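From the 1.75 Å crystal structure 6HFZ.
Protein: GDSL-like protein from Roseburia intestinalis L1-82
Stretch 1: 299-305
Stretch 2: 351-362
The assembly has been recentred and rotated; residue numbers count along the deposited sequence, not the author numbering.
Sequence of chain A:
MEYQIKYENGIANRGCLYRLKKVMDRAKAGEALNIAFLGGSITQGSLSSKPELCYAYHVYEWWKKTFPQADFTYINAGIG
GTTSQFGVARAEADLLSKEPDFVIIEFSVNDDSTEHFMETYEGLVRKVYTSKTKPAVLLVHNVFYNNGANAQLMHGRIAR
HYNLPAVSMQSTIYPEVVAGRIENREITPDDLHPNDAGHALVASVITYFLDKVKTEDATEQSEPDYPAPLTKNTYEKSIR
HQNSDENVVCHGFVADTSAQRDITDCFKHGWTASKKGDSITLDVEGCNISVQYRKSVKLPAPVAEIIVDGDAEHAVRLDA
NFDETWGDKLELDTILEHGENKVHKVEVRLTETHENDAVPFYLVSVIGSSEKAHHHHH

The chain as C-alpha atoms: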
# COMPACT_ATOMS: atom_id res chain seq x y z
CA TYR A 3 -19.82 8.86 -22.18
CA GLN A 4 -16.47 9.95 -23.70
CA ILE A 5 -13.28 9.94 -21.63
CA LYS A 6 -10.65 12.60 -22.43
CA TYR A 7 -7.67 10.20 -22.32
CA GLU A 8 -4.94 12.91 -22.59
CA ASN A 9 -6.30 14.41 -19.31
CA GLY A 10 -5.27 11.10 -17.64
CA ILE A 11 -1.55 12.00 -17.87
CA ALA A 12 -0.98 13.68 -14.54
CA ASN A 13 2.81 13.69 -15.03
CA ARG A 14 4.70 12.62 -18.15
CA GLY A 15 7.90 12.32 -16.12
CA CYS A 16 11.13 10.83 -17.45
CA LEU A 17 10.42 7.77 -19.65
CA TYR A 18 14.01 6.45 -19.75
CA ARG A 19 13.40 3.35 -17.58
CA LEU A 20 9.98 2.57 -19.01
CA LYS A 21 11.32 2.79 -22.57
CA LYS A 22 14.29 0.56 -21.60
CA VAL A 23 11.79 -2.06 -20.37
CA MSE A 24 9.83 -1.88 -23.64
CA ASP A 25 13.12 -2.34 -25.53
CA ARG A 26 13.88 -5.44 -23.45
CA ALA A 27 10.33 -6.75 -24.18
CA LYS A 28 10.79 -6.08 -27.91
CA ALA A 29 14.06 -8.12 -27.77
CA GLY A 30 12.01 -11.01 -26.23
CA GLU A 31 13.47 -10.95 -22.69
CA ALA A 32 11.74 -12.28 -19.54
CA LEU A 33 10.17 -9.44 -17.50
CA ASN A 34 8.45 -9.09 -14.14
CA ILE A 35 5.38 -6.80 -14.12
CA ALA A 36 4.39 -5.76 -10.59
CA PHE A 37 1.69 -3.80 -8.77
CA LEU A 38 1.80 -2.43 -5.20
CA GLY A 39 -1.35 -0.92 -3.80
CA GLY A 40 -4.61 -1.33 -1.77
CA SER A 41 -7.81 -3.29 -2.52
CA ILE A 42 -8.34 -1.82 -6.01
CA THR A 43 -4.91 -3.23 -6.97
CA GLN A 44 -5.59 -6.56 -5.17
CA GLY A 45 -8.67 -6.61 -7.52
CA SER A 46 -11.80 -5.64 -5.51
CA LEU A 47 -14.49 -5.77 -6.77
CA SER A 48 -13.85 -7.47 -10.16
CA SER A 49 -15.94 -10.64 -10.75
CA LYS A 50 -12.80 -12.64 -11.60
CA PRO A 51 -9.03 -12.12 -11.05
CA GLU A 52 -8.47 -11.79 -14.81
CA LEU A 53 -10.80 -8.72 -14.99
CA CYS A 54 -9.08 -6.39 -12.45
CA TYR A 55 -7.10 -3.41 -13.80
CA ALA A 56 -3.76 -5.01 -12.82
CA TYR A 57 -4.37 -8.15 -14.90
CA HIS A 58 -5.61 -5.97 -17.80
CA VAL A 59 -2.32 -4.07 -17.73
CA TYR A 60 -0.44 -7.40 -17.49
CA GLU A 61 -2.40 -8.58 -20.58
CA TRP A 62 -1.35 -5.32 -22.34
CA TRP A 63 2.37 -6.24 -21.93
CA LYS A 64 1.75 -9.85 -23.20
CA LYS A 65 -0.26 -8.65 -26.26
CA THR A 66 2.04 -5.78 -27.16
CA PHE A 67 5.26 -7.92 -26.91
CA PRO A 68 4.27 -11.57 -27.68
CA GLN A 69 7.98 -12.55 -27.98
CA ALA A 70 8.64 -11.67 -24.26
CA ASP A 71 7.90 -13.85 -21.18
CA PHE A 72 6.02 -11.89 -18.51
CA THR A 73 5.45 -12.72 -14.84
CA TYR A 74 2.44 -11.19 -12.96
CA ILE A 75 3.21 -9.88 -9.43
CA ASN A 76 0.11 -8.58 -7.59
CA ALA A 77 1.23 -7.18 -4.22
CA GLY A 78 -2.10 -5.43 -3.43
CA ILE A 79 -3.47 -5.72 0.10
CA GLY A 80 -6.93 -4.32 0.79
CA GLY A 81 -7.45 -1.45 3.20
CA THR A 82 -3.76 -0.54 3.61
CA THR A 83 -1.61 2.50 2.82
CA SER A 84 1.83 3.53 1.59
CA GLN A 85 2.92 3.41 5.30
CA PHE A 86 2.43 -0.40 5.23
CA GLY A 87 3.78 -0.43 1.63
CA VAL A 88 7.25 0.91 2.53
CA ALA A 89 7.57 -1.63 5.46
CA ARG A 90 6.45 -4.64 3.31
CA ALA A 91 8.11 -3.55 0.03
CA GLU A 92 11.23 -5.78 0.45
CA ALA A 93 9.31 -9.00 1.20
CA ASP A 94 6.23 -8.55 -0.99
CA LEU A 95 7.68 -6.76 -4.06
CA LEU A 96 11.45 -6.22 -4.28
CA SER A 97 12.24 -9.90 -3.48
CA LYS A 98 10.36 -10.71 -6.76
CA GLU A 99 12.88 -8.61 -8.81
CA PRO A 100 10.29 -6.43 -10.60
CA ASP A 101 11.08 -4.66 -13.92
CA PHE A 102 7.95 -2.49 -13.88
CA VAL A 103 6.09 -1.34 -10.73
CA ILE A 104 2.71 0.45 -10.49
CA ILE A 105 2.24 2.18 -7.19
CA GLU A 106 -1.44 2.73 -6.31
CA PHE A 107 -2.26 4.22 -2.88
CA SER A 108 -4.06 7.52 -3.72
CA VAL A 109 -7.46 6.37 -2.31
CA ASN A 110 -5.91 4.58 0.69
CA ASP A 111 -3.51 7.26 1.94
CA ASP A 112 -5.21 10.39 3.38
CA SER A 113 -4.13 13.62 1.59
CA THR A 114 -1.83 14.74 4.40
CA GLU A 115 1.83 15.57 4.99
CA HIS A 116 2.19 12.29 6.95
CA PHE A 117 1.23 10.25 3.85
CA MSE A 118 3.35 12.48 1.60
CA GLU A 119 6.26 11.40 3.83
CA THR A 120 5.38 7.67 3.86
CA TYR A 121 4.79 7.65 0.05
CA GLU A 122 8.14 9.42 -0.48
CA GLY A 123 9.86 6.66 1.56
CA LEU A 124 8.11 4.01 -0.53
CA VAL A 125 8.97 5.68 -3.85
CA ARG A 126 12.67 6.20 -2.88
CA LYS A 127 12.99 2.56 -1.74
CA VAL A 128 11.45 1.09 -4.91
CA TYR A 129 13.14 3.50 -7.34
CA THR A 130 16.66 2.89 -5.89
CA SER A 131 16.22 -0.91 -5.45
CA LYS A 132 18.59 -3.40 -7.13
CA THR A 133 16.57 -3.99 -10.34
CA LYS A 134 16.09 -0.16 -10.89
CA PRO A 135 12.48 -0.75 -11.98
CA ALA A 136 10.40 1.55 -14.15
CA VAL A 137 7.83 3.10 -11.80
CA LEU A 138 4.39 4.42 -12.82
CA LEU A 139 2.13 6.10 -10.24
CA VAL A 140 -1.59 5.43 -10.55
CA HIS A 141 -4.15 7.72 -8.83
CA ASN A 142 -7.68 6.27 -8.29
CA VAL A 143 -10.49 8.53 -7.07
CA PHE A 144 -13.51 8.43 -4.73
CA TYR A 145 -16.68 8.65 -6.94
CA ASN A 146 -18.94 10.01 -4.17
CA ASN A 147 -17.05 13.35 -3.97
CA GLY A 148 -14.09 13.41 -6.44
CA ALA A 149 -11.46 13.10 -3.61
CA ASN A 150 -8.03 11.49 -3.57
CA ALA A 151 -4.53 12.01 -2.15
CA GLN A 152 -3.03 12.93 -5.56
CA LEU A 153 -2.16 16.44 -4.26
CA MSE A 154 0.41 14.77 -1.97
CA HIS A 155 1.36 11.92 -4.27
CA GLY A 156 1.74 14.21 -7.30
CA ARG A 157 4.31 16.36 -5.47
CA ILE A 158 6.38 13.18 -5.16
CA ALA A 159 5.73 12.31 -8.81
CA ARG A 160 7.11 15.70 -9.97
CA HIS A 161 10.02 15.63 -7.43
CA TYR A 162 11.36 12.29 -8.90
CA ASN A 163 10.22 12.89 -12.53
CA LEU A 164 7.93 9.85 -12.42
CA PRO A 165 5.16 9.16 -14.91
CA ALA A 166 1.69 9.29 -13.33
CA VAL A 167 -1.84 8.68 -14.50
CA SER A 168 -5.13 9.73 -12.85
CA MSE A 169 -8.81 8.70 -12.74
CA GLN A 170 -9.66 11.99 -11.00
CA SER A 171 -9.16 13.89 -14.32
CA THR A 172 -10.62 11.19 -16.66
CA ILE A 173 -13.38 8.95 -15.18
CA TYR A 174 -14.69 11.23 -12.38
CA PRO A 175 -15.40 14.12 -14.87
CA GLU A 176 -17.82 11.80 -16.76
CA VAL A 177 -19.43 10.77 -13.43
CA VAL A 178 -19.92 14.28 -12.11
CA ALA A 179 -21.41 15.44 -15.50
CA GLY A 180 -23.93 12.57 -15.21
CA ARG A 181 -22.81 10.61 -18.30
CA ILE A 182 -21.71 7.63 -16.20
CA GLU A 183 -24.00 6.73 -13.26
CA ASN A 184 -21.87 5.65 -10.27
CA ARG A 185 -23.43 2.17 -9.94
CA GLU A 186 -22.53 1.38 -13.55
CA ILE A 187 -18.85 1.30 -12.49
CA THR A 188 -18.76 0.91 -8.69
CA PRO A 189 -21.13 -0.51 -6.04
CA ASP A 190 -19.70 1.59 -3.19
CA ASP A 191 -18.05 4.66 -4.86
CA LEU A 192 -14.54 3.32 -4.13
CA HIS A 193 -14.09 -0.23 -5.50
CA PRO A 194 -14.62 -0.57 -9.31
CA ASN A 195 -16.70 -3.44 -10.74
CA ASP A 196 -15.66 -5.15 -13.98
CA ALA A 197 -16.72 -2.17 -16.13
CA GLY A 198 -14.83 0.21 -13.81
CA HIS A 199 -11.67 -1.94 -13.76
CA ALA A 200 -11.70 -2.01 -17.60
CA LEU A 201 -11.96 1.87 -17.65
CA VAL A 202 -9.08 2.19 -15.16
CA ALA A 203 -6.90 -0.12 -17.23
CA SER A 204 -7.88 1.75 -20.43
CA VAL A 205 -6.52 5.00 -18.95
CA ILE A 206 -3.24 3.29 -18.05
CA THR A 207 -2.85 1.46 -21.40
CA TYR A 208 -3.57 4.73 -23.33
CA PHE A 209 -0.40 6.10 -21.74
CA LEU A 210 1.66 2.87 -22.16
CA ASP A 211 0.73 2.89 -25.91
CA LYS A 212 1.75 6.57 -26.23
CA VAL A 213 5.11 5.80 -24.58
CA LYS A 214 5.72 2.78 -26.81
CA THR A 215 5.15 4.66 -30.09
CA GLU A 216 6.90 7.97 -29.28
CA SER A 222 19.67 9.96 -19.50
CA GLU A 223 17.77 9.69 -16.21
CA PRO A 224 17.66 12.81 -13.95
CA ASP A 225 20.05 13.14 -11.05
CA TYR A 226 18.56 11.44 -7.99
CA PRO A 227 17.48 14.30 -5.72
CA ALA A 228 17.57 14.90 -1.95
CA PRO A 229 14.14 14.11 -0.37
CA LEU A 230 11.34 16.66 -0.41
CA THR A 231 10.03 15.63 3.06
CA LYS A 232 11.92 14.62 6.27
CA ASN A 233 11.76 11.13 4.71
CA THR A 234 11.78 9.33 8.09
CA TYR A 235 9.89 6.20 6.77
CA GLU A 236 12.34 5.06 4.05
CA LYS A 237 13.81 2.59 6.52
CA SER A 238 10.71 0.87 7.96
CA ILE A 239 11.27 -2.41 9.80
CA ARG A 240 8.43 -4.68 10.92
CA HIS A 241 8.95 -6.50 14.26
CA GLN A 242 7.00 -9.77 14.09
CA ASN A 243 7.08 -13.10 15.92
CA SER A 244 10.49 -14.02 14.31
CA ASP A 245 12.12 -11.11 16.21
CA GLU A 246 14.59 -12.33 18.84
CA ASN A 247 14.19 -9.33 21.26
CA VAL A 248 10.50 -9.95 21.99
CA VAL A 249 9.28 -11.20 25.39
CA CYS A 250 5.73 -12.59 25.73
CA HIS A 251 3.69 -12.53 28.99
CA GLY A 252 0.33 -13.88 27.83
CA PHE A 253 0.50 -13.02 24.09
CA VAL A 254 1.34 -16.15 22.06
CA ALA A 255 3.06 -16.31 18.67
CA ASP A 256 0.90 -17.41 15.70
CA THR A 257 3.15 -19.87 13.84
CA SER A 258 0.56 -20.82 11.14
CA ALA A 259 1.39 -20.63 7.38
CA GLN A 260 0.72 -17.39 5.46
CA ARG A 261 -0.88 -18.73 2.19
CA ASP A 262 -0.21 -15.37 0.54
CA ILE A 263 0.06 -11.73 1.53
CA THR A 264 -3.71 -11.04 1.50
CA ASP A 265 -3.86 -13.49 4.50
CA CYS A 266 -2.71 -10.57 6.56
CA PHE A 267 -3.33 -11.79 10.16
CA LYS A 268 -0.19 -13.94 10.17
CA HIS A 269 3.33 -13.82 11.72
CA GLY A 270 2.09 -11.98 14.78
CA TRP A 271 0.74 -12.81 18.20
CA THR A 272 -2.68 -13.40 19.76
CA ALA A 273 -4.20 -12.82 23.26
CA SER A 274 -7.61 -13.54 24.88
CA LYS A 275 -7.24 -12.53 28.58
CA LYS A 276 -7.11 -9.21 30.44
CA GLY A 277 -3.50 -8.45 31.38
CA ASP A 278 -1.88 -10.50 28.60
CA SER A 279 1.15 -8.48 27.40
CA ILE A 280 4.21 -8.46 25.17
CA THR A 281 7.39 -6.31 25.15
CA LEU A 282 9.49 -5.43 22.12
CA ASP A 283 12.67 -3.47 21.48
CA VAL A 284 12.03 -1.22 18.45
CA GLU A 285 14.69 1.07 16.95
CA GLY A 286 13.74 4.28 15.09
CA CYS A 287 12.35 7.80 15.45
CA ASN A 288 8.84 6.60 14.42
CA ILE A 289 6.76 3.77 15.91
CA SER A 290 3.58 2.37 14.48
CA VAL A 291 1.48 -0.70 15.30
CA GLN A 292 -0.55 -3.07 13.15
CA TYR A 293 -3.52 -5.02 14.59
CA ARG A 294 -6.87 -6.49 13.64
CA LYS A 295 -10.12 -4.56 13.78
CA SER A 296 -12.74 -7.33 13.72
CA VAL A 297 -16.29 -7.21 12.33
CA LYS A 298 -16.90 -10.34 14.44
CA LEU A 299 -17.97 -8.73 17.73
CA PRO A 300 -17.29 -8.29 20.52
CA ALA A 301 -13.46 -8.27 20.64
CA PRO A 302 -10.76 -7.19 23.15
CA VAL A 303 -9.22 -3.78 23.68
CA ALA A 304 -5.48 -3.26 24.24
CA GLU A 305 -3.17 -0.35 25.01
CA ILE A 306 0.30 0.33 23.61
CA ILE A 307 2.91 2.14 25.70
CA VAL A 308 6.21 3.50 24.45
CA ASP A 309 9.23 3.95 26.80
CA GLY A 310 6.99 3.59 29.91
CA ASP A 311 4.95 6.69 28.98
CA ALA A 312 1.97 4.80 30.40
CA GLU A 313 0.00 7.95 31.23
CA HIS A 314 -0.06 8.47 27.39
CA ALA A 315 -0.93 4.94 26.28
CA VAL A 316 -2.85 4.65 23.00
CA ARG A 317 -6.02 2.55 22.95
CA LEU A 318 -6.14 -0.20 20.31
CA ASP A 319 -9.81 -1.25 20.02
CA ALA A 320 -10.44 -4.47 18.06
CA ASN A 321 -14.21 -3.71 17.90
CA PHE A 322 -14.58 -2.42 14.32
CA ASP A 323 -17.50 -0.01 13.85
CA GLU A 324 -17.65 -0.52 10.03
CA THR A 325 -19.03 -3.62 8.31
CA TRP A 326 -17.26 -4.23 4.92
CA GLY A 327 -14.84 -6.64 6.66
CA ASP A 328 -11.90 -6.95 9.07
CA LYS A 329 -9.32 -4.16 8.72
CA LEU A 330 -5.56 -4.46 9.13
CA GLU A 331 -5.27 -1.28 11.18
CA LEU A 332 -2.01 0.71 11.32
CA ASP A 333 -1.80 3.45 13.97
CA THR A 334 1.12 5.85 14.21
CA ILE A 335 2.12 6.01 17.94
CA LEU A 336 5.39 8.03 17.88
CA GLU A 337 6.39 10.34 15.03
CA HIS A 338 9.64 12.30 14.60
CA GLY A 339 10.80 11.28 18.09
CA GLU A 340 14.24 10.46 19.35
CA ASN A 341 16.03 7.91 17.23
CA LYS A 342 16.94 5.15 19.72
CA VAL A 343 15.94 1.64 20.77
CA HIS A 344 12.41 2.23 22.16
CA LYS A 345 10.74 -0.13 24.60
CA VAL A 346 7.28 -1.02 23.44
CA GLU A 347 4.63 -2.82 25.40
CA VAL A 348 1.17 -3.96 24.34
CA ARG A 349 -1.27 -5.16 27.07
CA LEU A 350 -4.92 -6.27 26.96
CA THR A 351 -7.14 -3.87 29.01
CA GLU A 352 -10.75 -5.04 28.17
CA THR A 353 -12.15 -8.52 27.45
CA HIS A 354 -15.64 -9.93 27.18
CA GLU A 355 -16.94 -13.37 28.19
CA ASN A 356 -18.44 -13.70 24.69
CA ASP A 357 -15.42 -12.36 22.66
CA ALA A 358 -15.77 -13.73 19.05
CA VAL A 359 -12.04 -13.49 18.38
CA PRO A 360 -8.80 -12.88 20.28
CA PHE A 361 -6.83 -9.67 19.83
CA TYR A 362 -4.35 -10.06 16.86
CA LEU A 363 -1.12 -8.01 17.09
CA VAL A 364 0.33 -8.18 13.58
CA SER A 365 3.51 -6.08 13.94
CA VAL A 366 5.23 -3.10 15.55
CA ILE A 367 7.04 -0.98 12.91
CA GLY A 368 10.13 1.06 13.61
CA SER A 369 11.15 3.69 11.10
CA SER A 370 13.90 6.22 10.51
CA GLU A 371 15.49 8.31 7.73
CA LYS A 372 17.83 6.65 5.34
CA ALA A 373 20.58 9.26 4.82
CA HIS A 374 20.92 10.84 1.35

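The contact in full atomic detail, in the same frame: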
# COMPACT_ATOMS: atom_id res chain seq x y z
N LEU A 299 -17.90 -9.49 16.50
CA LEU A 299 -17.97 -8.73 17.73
C LEU A 299 -18.56 -9.60 18.84
O LEU A 299 -19.32 -10.54 18.56
CB LEU A 299 -18.91 -7.54 17.51
CG LEU A 299 -18.47 -6.42 16.56
CD1 LEU A 299 -19.44 -5.25 16.68
CD2 LEU A 299 -17.04 -5.97 16.84
N PRO A 300 -18.26 -9.29 20.11
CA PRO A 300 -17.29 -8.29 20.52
C PRO A 300 -15.86 -8.85 20.45
O PRO A 300 -15.65 -10.03 20.22
CB PRO A 300 -17.68 -7.93 21.96
CG PRO A 300 -18.31 -9.18 22.51
CD PRO A 300 -18.67 -10.04 21.31
N ALA A 301 -14.88 -7.96 20.66
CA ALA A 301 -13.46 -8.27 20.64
C ALA A 301 -12.75 -7.47 21.73
O ALA A 301 -13.31 -6.53 22.31
CB ALA A 301 -12.90 -7.97 19.28
N PRO A 302 -11.51 -7.85 22.09
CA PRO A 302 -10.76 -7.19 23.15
C PRO A 302 -10.27 -5.80 22.76
O PRO A 302 -10.32 -5.41 21.57
CB PRO A 302 -9.53 -8.07 23.35
CG PRO A 302 -9.95 -9.40 22.82
CD PRO A 302 -10.79 -9.04 21.62
N VAL A 303 -9.86 -5.07 23.79
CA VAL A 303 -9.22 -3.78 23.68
C VAL A 303 -7.85 -3.90 24.32
O VAL A 303 -7.72 -4.56 25.36
CB VAL A 303 -10.05 -2.67 24.35
CG1 VAL A 303 -9.36 -1.33 24.25
CG2 VAL A 303 -11.47 -2.62 23.78
N ALA A 304 -6.83 -3.32 23.68
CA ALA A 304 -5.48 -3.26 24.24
C ALA A 304 -5.04 -1.80 24.36
O ALA A 304 -5.69 -0.92 23.84
CB ALA A 304 -4.53 -4.03 23.36
N GLU A 305 -3.87 -1.61 24.97
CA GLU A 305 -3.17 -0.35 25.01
C GLU A 305 -1.71 -0.62 24.62
O GLU A 305 -1.13 -1.74 24.87
CB GLU A 305 -3.32 0.31 26.38
CG GLU A 305 -2.42 -0.28 27.45
CD GLU A 305 -2.62 0.24 28.88
OE1 GLU A 305 -3.25 1.34 29.02
OE2 GLU A 305 -2.19 -0.47 29.84
N THR A 351 -6.47 -4.69 27.95
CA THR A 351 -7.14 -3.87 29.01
C THR A 351 -8.63 -4.18 29.16
O THR A 351 -9.18 -3.93 30.25
CB THR A 351 -6.94 -2.38 28.75
OG1 THR A 351 -7.56 -2.04 27.50
CG2 THR A 351 -5.48 -1.99 28.70
N GLU A 352 -9.31 -4.66 28.11
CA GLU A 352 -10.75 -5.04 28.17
C GLU A 352 -10.96 -6.36 27.42
O GLU A 352 -10.39 -6.57 26.34
CB GLU A 352 -11.69 -3.97 27.58
CG GLU A 352 -11.45 -2.55 28.10
CD GLU A 352 -12.29 -1.46 27.43
OE1 GLU A 352 -11.81 -0.29 27.34
OE2 GLU A 352 -13.44 -1.78 27.01
N THR A 353 -11.71 -7.27 28.03
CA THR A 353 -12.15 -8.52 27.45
C THR A 353 -13.63 -8.71 27.77
O THR A 353 -14.16 -8.02 28.66
CB THR A 353 -11.37 -9.74 27.94
OG1 THR A 353 -11.51 -9.88 29.37
CG2 THR A 353 -9.92 -9.66 27.51
N HIS A 354 -14.26 -9.63 27.03
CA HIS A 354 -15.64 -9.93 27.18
C HIS A 354 -15.81 -11.45 27.18
O HIS A 354 -15.12 -12.15 26.44
CB HIS A 354 -16.50 -9.28 26.09
CG HIS A 354 -16.17 -7.85 25.83
ND1 HIS A 354 -15.14 -7.48 24.98
CD2 HIS A 354 -16.71 -6.71 26.31
CE1 HIS A 354 -15.09 -6.16 24.93
NE2 HIS A 354 -16.03 -5.67 25.73
N GLU A 355 -16.73 -11.93 28.03
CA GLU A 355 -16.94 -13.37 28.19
C GLU A 355 -17.22 -13.99 26.81
O GLU A 355 -16.73 -15.08 26.49
CB GLU A 355 -18.08 -13.61 29.18
CG GLU A 355 -17.74 -14.67 30.22
CD GLU A 355 -17.39 -16.03 29.67
OE1 GLU A 355 -16.47 -16.67 30.23
OE2 GLU A 355 -18.03 -16.47 28.68
N ASN A 356 -17.97 -13.25 25.99
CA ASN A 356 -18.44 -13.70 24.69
C ASN A 356 -17.56 -13.18 23.53
O ASN A 356 -18.05 -13.00 22.43
CB ASN A 356 -19.90 -13.28 24.49
CG ASN A 356 -20.14 -11.78 24.57
OD1 ASN A 356 -19.47 -11.07 25.32
ND2 ASN A 356 -21.12 -11.30 23.82
N ASP A 357 -16.27 -12.91 23.75
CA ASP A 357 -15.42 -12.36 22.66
C ASP A 357 -15.40 -13.36 21.50
O ASP A 357 -15.18 -14.55 21.71
CB ASP A 357 -13.99 -12.06 23.15
CG ASP A 357 -13.84 -10.67 23.75
OD1 ASP A 357 -14.66 -9.78 23.42
OD2 ASP A 357 -12.93 -10.48 24.55
N ALA A 358 -15.66 -12.87 20.28
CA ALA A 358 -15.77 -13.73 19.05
C ALA A 358 -14.38 -14.17 18.57
O ALA A 358 -14.19 -15.22 17.93
CB ALA A 358 -16.50 -12.95 17.97
N VAL A 359 -13.40 -13.31 18.83
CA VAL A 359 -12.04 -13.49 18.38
C VAL A 359 -11.09 -12.96 19.45
O VAL A 359 -11.43 -12.07 20.23
CB VAL A 359 -11.76 -12.74 17.06
CG1 VAL A 359 -12.59 -13.25 15.89
CG2 VAL A 359 -11.92 -11.23 17.21
N PRO A 360 -9.86 -13.46 19.46
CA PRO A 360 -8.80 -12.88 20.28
C PRO A 360 -8.31 -11.59 19.63
O PRO A 360 -8.64 -11.30 18.47
CB PRO A 360 -7.69 -13.92 20.25
CG PRO A 360 -7.89 -14.61 18.92
CD PRO A 360 -9.38 -14.61 18.67
N PHE A 361 -7.54 -10.80 20.39
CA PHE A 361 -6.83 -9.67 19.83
C PHE A 361 -5.69 -10.22 18.95
O PHE A 361 -5.03 -11.15 19.35
CB PHE A 361 -6.31 -8.78 20.97
CG PHE A 361 -5.77 -7.46 20.51
CD1 PHE A 361 -4.48 -7.35 20.01
CD2 PHE A 361 -6.58 -6.33 20.53
CE1 PHE A 361 -4.00 -6.12 19.57
CE2 PHE A 361 -6.13 -5.13 20.00
CZ PHE A 361 -4.82 -5.02 19.56
N TYR A 362 -5.49 -9.66 17.74
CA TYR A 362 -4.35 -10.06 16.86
C TYR A 362 -3.40 -8.86 16.70
O TYR A 362 -3.73 -7.90 16.02
CB TYR A 362 -4.84 -10.59 15.49
CG TYR A 362 -3.78 -11.44 14.82
CD1 TYR A 362 -2.62 -10.88 14.32
CD2 TYR A 362 -3.91 -12.83 14.74
CE1 TYR A 362 -1.61 -11.67 13.78
CE2 TYR A 362 -2.95 -13.63 14.14
CZ TYR A 362 -1.78 -13.05 13.69
OH TYR A 362 -0.80 -13.84 13.16

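Leu-299 contributes little to the contact. Its CA-to-CB bond points away from stretch 2, and its backbone O rests 3.8 Å from Ala-358 CB.

Pro-300 follows a cis peptide bond and makes one of the larger contributions. Its carbonyl is the acceptor for the amide of Ala-358, with Ala-358 N to Pro-300 O at 2.8 Å and a nearly straight N-H...O angle of 167°. Pro-300 O also receives a CA-H...O contact from Asp-357 CA, at 3.4 Å. The proline ring packs against the type I turn that runs from His-354 to Asp-357. Pro-300 CD is 3.2 Å from Asn-356 O, and Pro-300 CB sits over one face of the His-354 ring, 4.2 Å from its centroid, as a CH-pi contact.

That turn is braced from within. Asp-357 N bonds to His-354 O at 3.0 Å. The Asp-357 carboxylate accepts two hydrogen bonds from the same histidine: His-354 N to Asp-357 OD2 at 2.9 Å, and His-354 ND1 to Asp-357 OD1 at 2.8 Å. The imidazole is thus held in place beside stretch 1.

Ala-301 is buried. Its O lies near the plane of the His-354 ring, at the edge, 3.2 Å from His-354 CE1. Its N is 3.3 Å from Asp-357 OD1, but the angle is too poor for a hydrogen bond. Ala-301 CB touches Val-359 CG2 at 4.0 Å, an apolar contact.

Pro-302 is also buried and meets both arms of stretch 2. On one arm, Pro-302 CA is 3.3 Å from Glu-352 O. On the other, Pro-302 CD is 3.4 Å from Val-359 O, and Pro-302 CB is 4.1 Å from Phe-361 CB. Val-359 O has no hydrogen-bond partner in the model. A proline has no amide hydrogen to offer it.

Val-303 begins the strand and forms an antiparallel hydrogen-bonded pair with Glu-352. Val-303 N donates to Glu-352 O at 3.0 Å, and Glu-352 N returns a bond to Val-303 O at 3.2 Å. Val-303 O also accepts from Thr-351 N at 2.9 Å and, weakly, from Thr-351 OG1 at 3.3 Å. The paired side chains share one face of the sheet, with Val-303 CB 3.8 Å from Glu-352 CB.

Ala-304 places its methyl over one face of the Phe-361 ring. Ala-304 CB is 4.1 Å from the ring centroid, a CH-pi contact.

Glu-305 closes the contact, its CD 3.6 Å from Thr-351 CG2.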